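Local coordinates for quinoline 2-oxidoreductase medium subunit (Pseudomonas putida, PDB 1T3Q), which binds FAD as the medium subunit of the molybdenum hydroxylase quinoline 2-oxidoreductase and probably passes electrons through it, at residues V90-V100 with E123-L131. Sequence-based numbering, arbitrary orientation.
Sequences VPILPKVLAHV and EMPFLMATL. With FAD (flavin-adenine dinucleotide), chain R.
The carboxylate of Glu-123 is the flat group on which this contact turns: Val-100 CG2 lies over one face of it, 3.4 Å from OE2, the two side chains running past each other in opposite directions. Val-100 CG1 rests on a face of the flavin's pyrimidine ring, over C2 (3.7 Å). Near the carboxylate plane, OE2 accepts a hydrogen bond from FAD N3 at 2.8 Å (N-H...O angle 155°), while the backbone N of Glu-123 gives FAD O2 a long, weak bond. A bend at chi2 (76°) turns the carboxylate back to the flavin. The His-99 ring has Val-96 O at its edge, in plane, and meets the ring of Phe-180; one face of Phe-126 carries Thr-130 OG1, offset toward the rim and bonded to Phe-126 O. OE1 of Glu-123 lies close to the Glu-182 carboxylate, which would probably disfavour both being charged, though the N3-H bond would tend to favour the Glu-123 anion.

Behind this polar end the interface is apolar. Val-96 divides its branches: CG1, anti to the backbone N, rests 3.7 Å from CB of Glu-123 and also touches CE of Met-124, whereas CG2 meets CD2 of Leu-127 tip to tip at 3.7 Å. Met-124, bent at chi2 and chi3, crosses Leu-97 and Leu-93 at about right angles, with CE 3.8 Å from Leu-97 CD2 and SD near Leu-93 CD2. At the far end, CD1 of Leu-131 sits against both Ile-92 CG2 (3.9 Å) and Val-90 CG1.

Helices 92-97 and 123-130 thus pack nearly antiparallel, axes 10.8 Å apart at 158°, a buried pair whose one end holds the flavin's pyrimidine edge in a PCMH-type FAD-binding domain.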
loop_
_atom_site.group_PDB
_atom_site.type_symbol
_atom_site.label_atom_id
_atom_site.label_comp_id
_atom_site.label_asym_id
_atom_site.label_seq_id
_atom_site.Cartn_x
_atom_site.Cartn_y
_atom_site.Cartn_z
ATOM N N VAL C 90 -53.040 -24.049 -13.593
ATOM C CA VAL C 90 -52.133 -25.162 -13.868
ATOM C C VAL C 90 -51.201 -25.408 -12.678
ATOM O O VAL C 90 -49.991 -25.177 -12.760
ATOM C CB VAL C 90 -51.287 -24.875 -15.140
ATOM C CG1 VAL C 90 -50.454 -26.097 -15.515
ATOM C CG2 VAL C 90 -52.204 -24.484 -16.294
ATOM N N PRO C 91 -51.759 -25.895 -11.556
ATOM C CA PRO C 91 -51.004 -26.177 -10.330
ATOM C C PRO C 91 -49.768 -27.059 -10.489
ATOM O O PRO C 91 -48.872 -27.024 -9.648
ATOM C CB PRO C 91 -52.056 -26.802 -9.411
ATOM C CG PRO C 91 -53.029 -27.418 -10.369
ATOM C CD PRO C 91 -53.153 -26.351 -11.421
ATOM N N ILE C 92 -49.710 -27.846 -11.558
ATOM C CA ILE C 92 -48.554 -28.706 -11.770
ATOM C C ILE C 92 -47.331 -27.875 -12.157
ATOM O O ILE C 92 -46.198 -28.264 -11.885
ATOM C CB ILE C 92 -48.820 -29.765 -12.874
ATOM C CG1 ILE C 92 -47.622 -30.711 -12.987
ATOM C CG2 ILE C 92 -49.084 -29.079 -14.215
ATOM C CD1 ILE C 92 -47.354 -31.534 -11.727
ATOM N N LEU C 93 -47.561 -26.724 -12.781
ATOM C CA LEU C 93 -46.463 -25.860 -13.209
ATOM C C LEU C 93 -45.583 -25.424 -12.035
ATOM O O LEU C 93 -44.372 -25.624 -12.052
ATOM C CB LEU C 93 -47.004 -24.624 -13.940
ATOM C CG LEU C 93 -46.247 -24.168 -15.193
ATOM C CD1 LEU C 93 -46.769 -22.806 -15.620
ATOM C CD2 LEU C 93 -44.760 -24.097 -14.932
ATOM N N PRO C 94 -46.180 -24.818 -10.996
ATOM C CA PRO C 94 -45.323 -24.412 -9.879
ATOM C C PRO C 94 -44.661 -25.586 -9.149
ATOM O O PRO C 94 -43.582 -25.435 -8.581
ATOM C CB PRO C 94 -46.266 -23.592 -8.988
ATOM C CG PRO C 94 -47.624 -24.097 -9.337
ATOM C CD PRO C 94 -47.547 -24.295 -10.829
ATOM N N LYS C 95 -45.292 -26.756 -9.167
ATOM C CA LYS C 95 -44.695 -27.903 -8.491
ATOM C C LYS C 95 -43.463 -28.398 -9.250
ATOM O O LYS C 95 -42.511 -28.912 -8.654
ATOM C CB LYS C 95 -45.723 -29.027 -8.327
ATOM C CG LYS C 95 -46.871 -28.636 -7.403
ATOM C CD LYS C 95 -47.608 -29.839 -6.838
ATOM C CE LYS C 95 -48.312 -30.632 -7.915
ATOM N NZ LYS C 95 -49.130 -31.718 -7.306
ATOM N N VAL C 96 -43.479 -28.228 -10.568
ATOM C CA VAL C 96 -42.356 -28.640 -11.401
ATOM C C VAL C 96 -41.217 -27.631 -11.260
ATOM O O VAL C 96 -40.043 -28.003 -11.192
ATOM C CB VAL C 96 -42.765 -28.727 -12.894
ATOM C CG1 VAL C 96 -41.535 -28.987 -13.759
ATOM C CG2 VAL C 96 -43.790 -29.845 -13.092
ATOM N N LEU C 97 -41.576 -26.352 -11.201
ATOM C CA LEU C 97 -40.598 -25.276 -11.081
ATOM C C LEU C 97 -39.781 -25.328 -9.793
ATOM O O LEU C 97 -38.709 -24.729 -9.714
ATOM C CB LEU C 97 -41.301 -23.925 -11.208
ATOM C CG LEU C 97 -41.786 -23.606 -12.627
ATOM C CD1 LEU C 97 -42.777 -22.456 -12.601
ATOM C CD2 LEU C 97 -40.591 -23.272 -13.505
ATOM N N ALA C 98 -40.280 -26.039 -8.787
ATOM C CA ALA C 98 -39.559 -26.161 -7.528
ATOM C C ALA C 98 -38.250 -26.924 -7.749
ATOM O O ALA C 98 -37.294 -26.779 -6.984
ATOM C CB ALA C 98 -40.418 -26.890 -6.498
ATOM N N HIS C 99 -38.218 -27.729 -8.805
ATOM C CA HIS C 99 -37.048 -28.533 -9.150
ATOM C C HIS C 99 -36.056 -27.781 -10.034
ATOM O O HIS C 99 -34.913 -28.210 -10.197
ATOM C CB HIS C 99 -37.490 -29.811 -9.874
ATOM C CG HIS C 99 -38.260 -30.762 -9.012
ATOM N ND1 HIS C 99 -37.648 -31.632 -8.134
ATOM C CD2 HIS C 99 -39.592 -30.963 -8.873
ATOM C CE1 HIS C 99 -38.570 -32.327 -7.492
ATOM N NE2 HIS C 99 -39.757 -31.939 -7.921
ATOM N N VAL C 100 -36.488 -26.663 -10.606
ATOM C CA VAL C 100 -35.619 -25.892 -11.488
ATOM C C VAL C 100 -34.610 -24.999 -10.766
ATOM O O VAL C 100 -34.981 -24.030 -10.096
ATOM C CB VAL C 100 -36.457 -25.028 -12.462
ATOM C CG1 VAL C 100 -35.549 -24.138 -13.297
ATOM C CG2 VAL C 100 -37.282 -25.935 -13.368
ATOM N N GLU C 123 -36.722 -28.820 -17.451
ATOM C CA GLU C 123 -38.097 -29.147 -17.084
ATOM C C GLU C 123 -39.178 -28.542 -17.979
ATOM O O GLU C 123 -40.114 -29.237 -18.371
ATOM C CB GLU C 123 -38.383 -28.735 -15.630
ATOM C CG GLU C 123 -37.826 -29.678 -14.574
ATOM C CD GLU C 123 -36.328 -29.529 -14.379
ATOM O OE1 GLU C 123 -35.725 -30.367 -13.670
ATOM O OE2 GLU C 123 -35.753 -28.568 -14.930
ATOM N N MET C 124 -39.060 -27.258 -18.303
ATOM C CA MET C 124 -40.084 -26.601 -19.117
ATOM C C MET C 124 -40.331 -27.191 -20.510
ATOM O O MET C 124 -41.483 -27.380 -20.902
ATOM C CB MET C 124 -39.809 -25.098 -19.211
ATOM C CG MET C 124 -39.990 -24.359 -17.885
ATOM S SD MET C 124 -41.617 -24.593 -17.102
ATOM C CE MET C 124 -41.299 -25.984 -16.024
ATOM N N PRO C 125 -39.268 -27.481 -21.281
ATOM C CA PRO C 125 -39.536 -28.051 -22.607
ATOM C C PRO C 125 -40.294 -29.368 -22.473
ATOM O O PRO C 125 -41.205 -29.656 -23.247
ATOM C CB PRO C 125 -38.139 -28.247 -23.192
ATOM C CG PRO C 125 -37.358 -27.122 -22.567
ATOM C CD PRO C 125 -37.841 -27.156 -21.123
ATOM N N PHE C 126 -39.906 -30.164 -21.479
ATOM C CA PHE C 126 -40.545 -31.447 -21.228
ATOM C C PHE C 126 -41.993 -31.275 -20.786
ATOM O O PHE C 126 -42.887 -31.958 -21.285
ATOM C CB PHE C 126 -39.788 -32.221 -20.140
ATOM C CG PHE C 126 -40.596 -33.330 -19.516
ATOM C CD1 PHE C 126 -40.841 -34.512 -20.211
ATOM C CD2 PHE C 126 -41.149 -33.173 -18.248
ATOM C CE1 PHE C 126 -41.629 -35.523 -19.651
ATOM C CE2 PHE C 126 -41.939 -34.177 -17.680
ATOM C CZ PHE C 126 -42.180 -35.353 -18.383
ATOM N N LEU C 127 -42.218 -30.369 -19.841
ATOM C CA LEU C 127 -43.561 -30.143 -19.315
ATOM C C LEU C 127 -44.539 -29.557 -20.328
ATOM O O LEU C 127 -45.664 -30.043 -20.471
ATOM C CB LEU C 127 -43.503 -29.233 -18.087
ATOM C CG LEU C 127 -44.835 -29.054 -17.354
ATOM C CD1 LEU C 127 -45.294 -30.395 -16.785
ATOM C CD2 LEU C 127 -44.673 -28.032 -16.240
ATOM N N MET C 128 -44.122 -28.508 -21.026
ATOM C CA MET C 128 -45.001 -27.886 -22.011
ATOM C C MET C 128 -45.457 -28.889 -23.067
ATOM O O MET C 128 -46.628 -28.909 -23.445
ATOM C CB MET C 128 -44.303 -26.698 -22.674
ATOM C CG MET C 128 -43.996 -25.555 -21.719
ATOM S SD MET C 128 -45.458 -24.957 -20.824
ATOM C CE MET C 128 -45.268 -25.790 -19.224
ATOM N N ALA C 129 -44.535 -29.725 -23.538
ATOM C CA ALA C 129 -44.874 -30.728 -24.542
ATOM C C ALA C 129 -45.874 -31.713 -23.961
ATOM O O ALA C 129 -46.875 -32.049 -24.595
ATOM C CB ALA C 129 -43.615 -31.471 -24.998
ATOM N N THR C 130 -45.597 -32.163 -22.742
ATOM C CA THR C 130 -46.442 -33.119 -22.048
ATOM C C THR C 130 -47.844 -32.579 -21.768
ATOM O O THR C 130 -48.827 -33.323 -21.817
ATOM C CB THR C 130 -45.775 -33.548 -20.722
ATOM O OG1 THR C 130 -44.529 -34.196 -21.011
ATOM C CG2 THR C 130 -46.662 -34.501 -19.952
ATOM N N LEU C 131 -47.937 -31.290 -21.472
ATOM C CA LEU C 131 -49.228 -30.674 -21.189
ATOM C C LEU C 131 -49.939 -30.239 -22.463
ATOM O O LEU C 131 -51.014 -29.644 -22.411
ATOM C CB LEU C 131 -49.043 -29.472 -20.262
ATOM C CG LEU C 131 -48.554 -29.837 -18.861
ATOM C CD1 LEU C 131 -48.351 -28.575 -18.049
ATOM C CD2 LEU C 131 -49.568 -30.759 -18.192
HETATM P PA FAD R . -31.509 -16.597 -21.743
HETATM O O1A FAD R . -30.334 -17.280 -21.139
HETATM O O2A FAD R . -31.469 -15.271 -21.928
HETATM O O5B FAD R . -31.413 -17.217 -23.125
HETATM C C5B FAD R . -31.869 -18.559 -23.495
HETATM C C4B FAD R . -31.717 -18.744 -25.064
HETATM O O4B FAD R . -33.063 -18.500 -25.635
HETATM C C3B FAD R . -30.761 -17.807 -25.881
HETATM O O3B FAD R . -30.212 -18.461 -26.985
HETATM C C2B FAD R . -31.709 -16.624 -26.248
HETATM O O2B FAD R . -31.305 -15.959 -27.419
HETATM C C1B FAD R . -32.998 -17.337 -26.530
HETATM N N9A FAD R . -34.209 -16.595 -26.181
HETATM C C8A FAD R . -34.574 -16.130 -24.934
HETATM N N7A FAD R . -35.830 -15.689 -24.889
HETATM C C5A FAD R . -36.304 -15.854 -26.169
HETATM C C6A FAD R . -37.639 -15.585 -26.793
HETATM N N6A FAD R . -38.656 -15.056 -26.160
HETATM N N1A FAD R . -37.731 -15.911 -28.140
HETATM C C2A FAD R . -36.683 -16.462 -28.847
HETATM N N3A FAD R . -35.436 -16.734 -28.366
HETATM C C4A FAD R . -35.272 -16.362 -27.035
HETATM N N1 FAD R . -32.972 -24.941 -16.184
HETATM C C2 FAD R . -33.766 -25.991 -15.959
HETATM O O2 FAD R . -34.584 -26.360 -16.764
HETATM N N3 FAD R . -33.556 -26.860 -14.835
HETATM C C4 FAD R . -32.470 -26.704 -13.977
HETATM O O4 FAD R . -32.320 -27.490 -13.068
HETATM C C4X FAD R . -31.543 -25.603 -14.259
HETATM N N5 FAD R . -30.448 -25.391 -13.458
HETATM C C5X FAD R . -29.664 -24.279 -13.700
HETATM C C6 FAD R . -28.523 -24.076 -12.858
HETATM C C7 FAD R . -27.679 -22.979 -13.026
HETATM C C7M FAD R . -26.469 -22.832 -12.129
HETATM C C8 FAD R . -27.971 -21.978 -14.080
HETATM C C8M FAD R . -27.103 -20.764 -14.315
HETATM C C9 FAD R . -29.112 -22.152 -14.909
HETATM C C9A FAD R . -29.953 -23.298 -14.741
HETATM N N10 FAD R . -31.133 -23.570 -15.565
HETATM C C10 FAD R . -31.887 -24.689 -15.377
HETATM C "C1'" FAD R . -31.381 -22.693 -16.741
HETATM C "C2'" FAD R . -32.522 -21.662 -16.504
HETATM O "O2'" FAD R . -33.785 -22.335 -16.528
HETATM C "C3'" FAD R . -32.396 -20.634 -17.632
HETATM O "O3'" FAD R . -32.937 -19.410 -17.114
HETATM C "C4'" FAD R . -33.166 -21.030 -18.920
HETATM O "O4'" FAD R . -32.693 -22.273 -19.446
HETATM C "C5'" FAD R . -32.917 -19.940 -19.924
HETATM O "O5'" FAD R . -33.935 -18.787 -19.707
HETATM P P FAD R . -33.438 -17.367 -19.713
HETATM O O1P FAD R . -34.694 -16.505 -19.536
HETATM O O2P FAD R . -32.389 -17.142 -18.831
HETATM O O3P FAD R . -32.911 -17.093 -21.060
#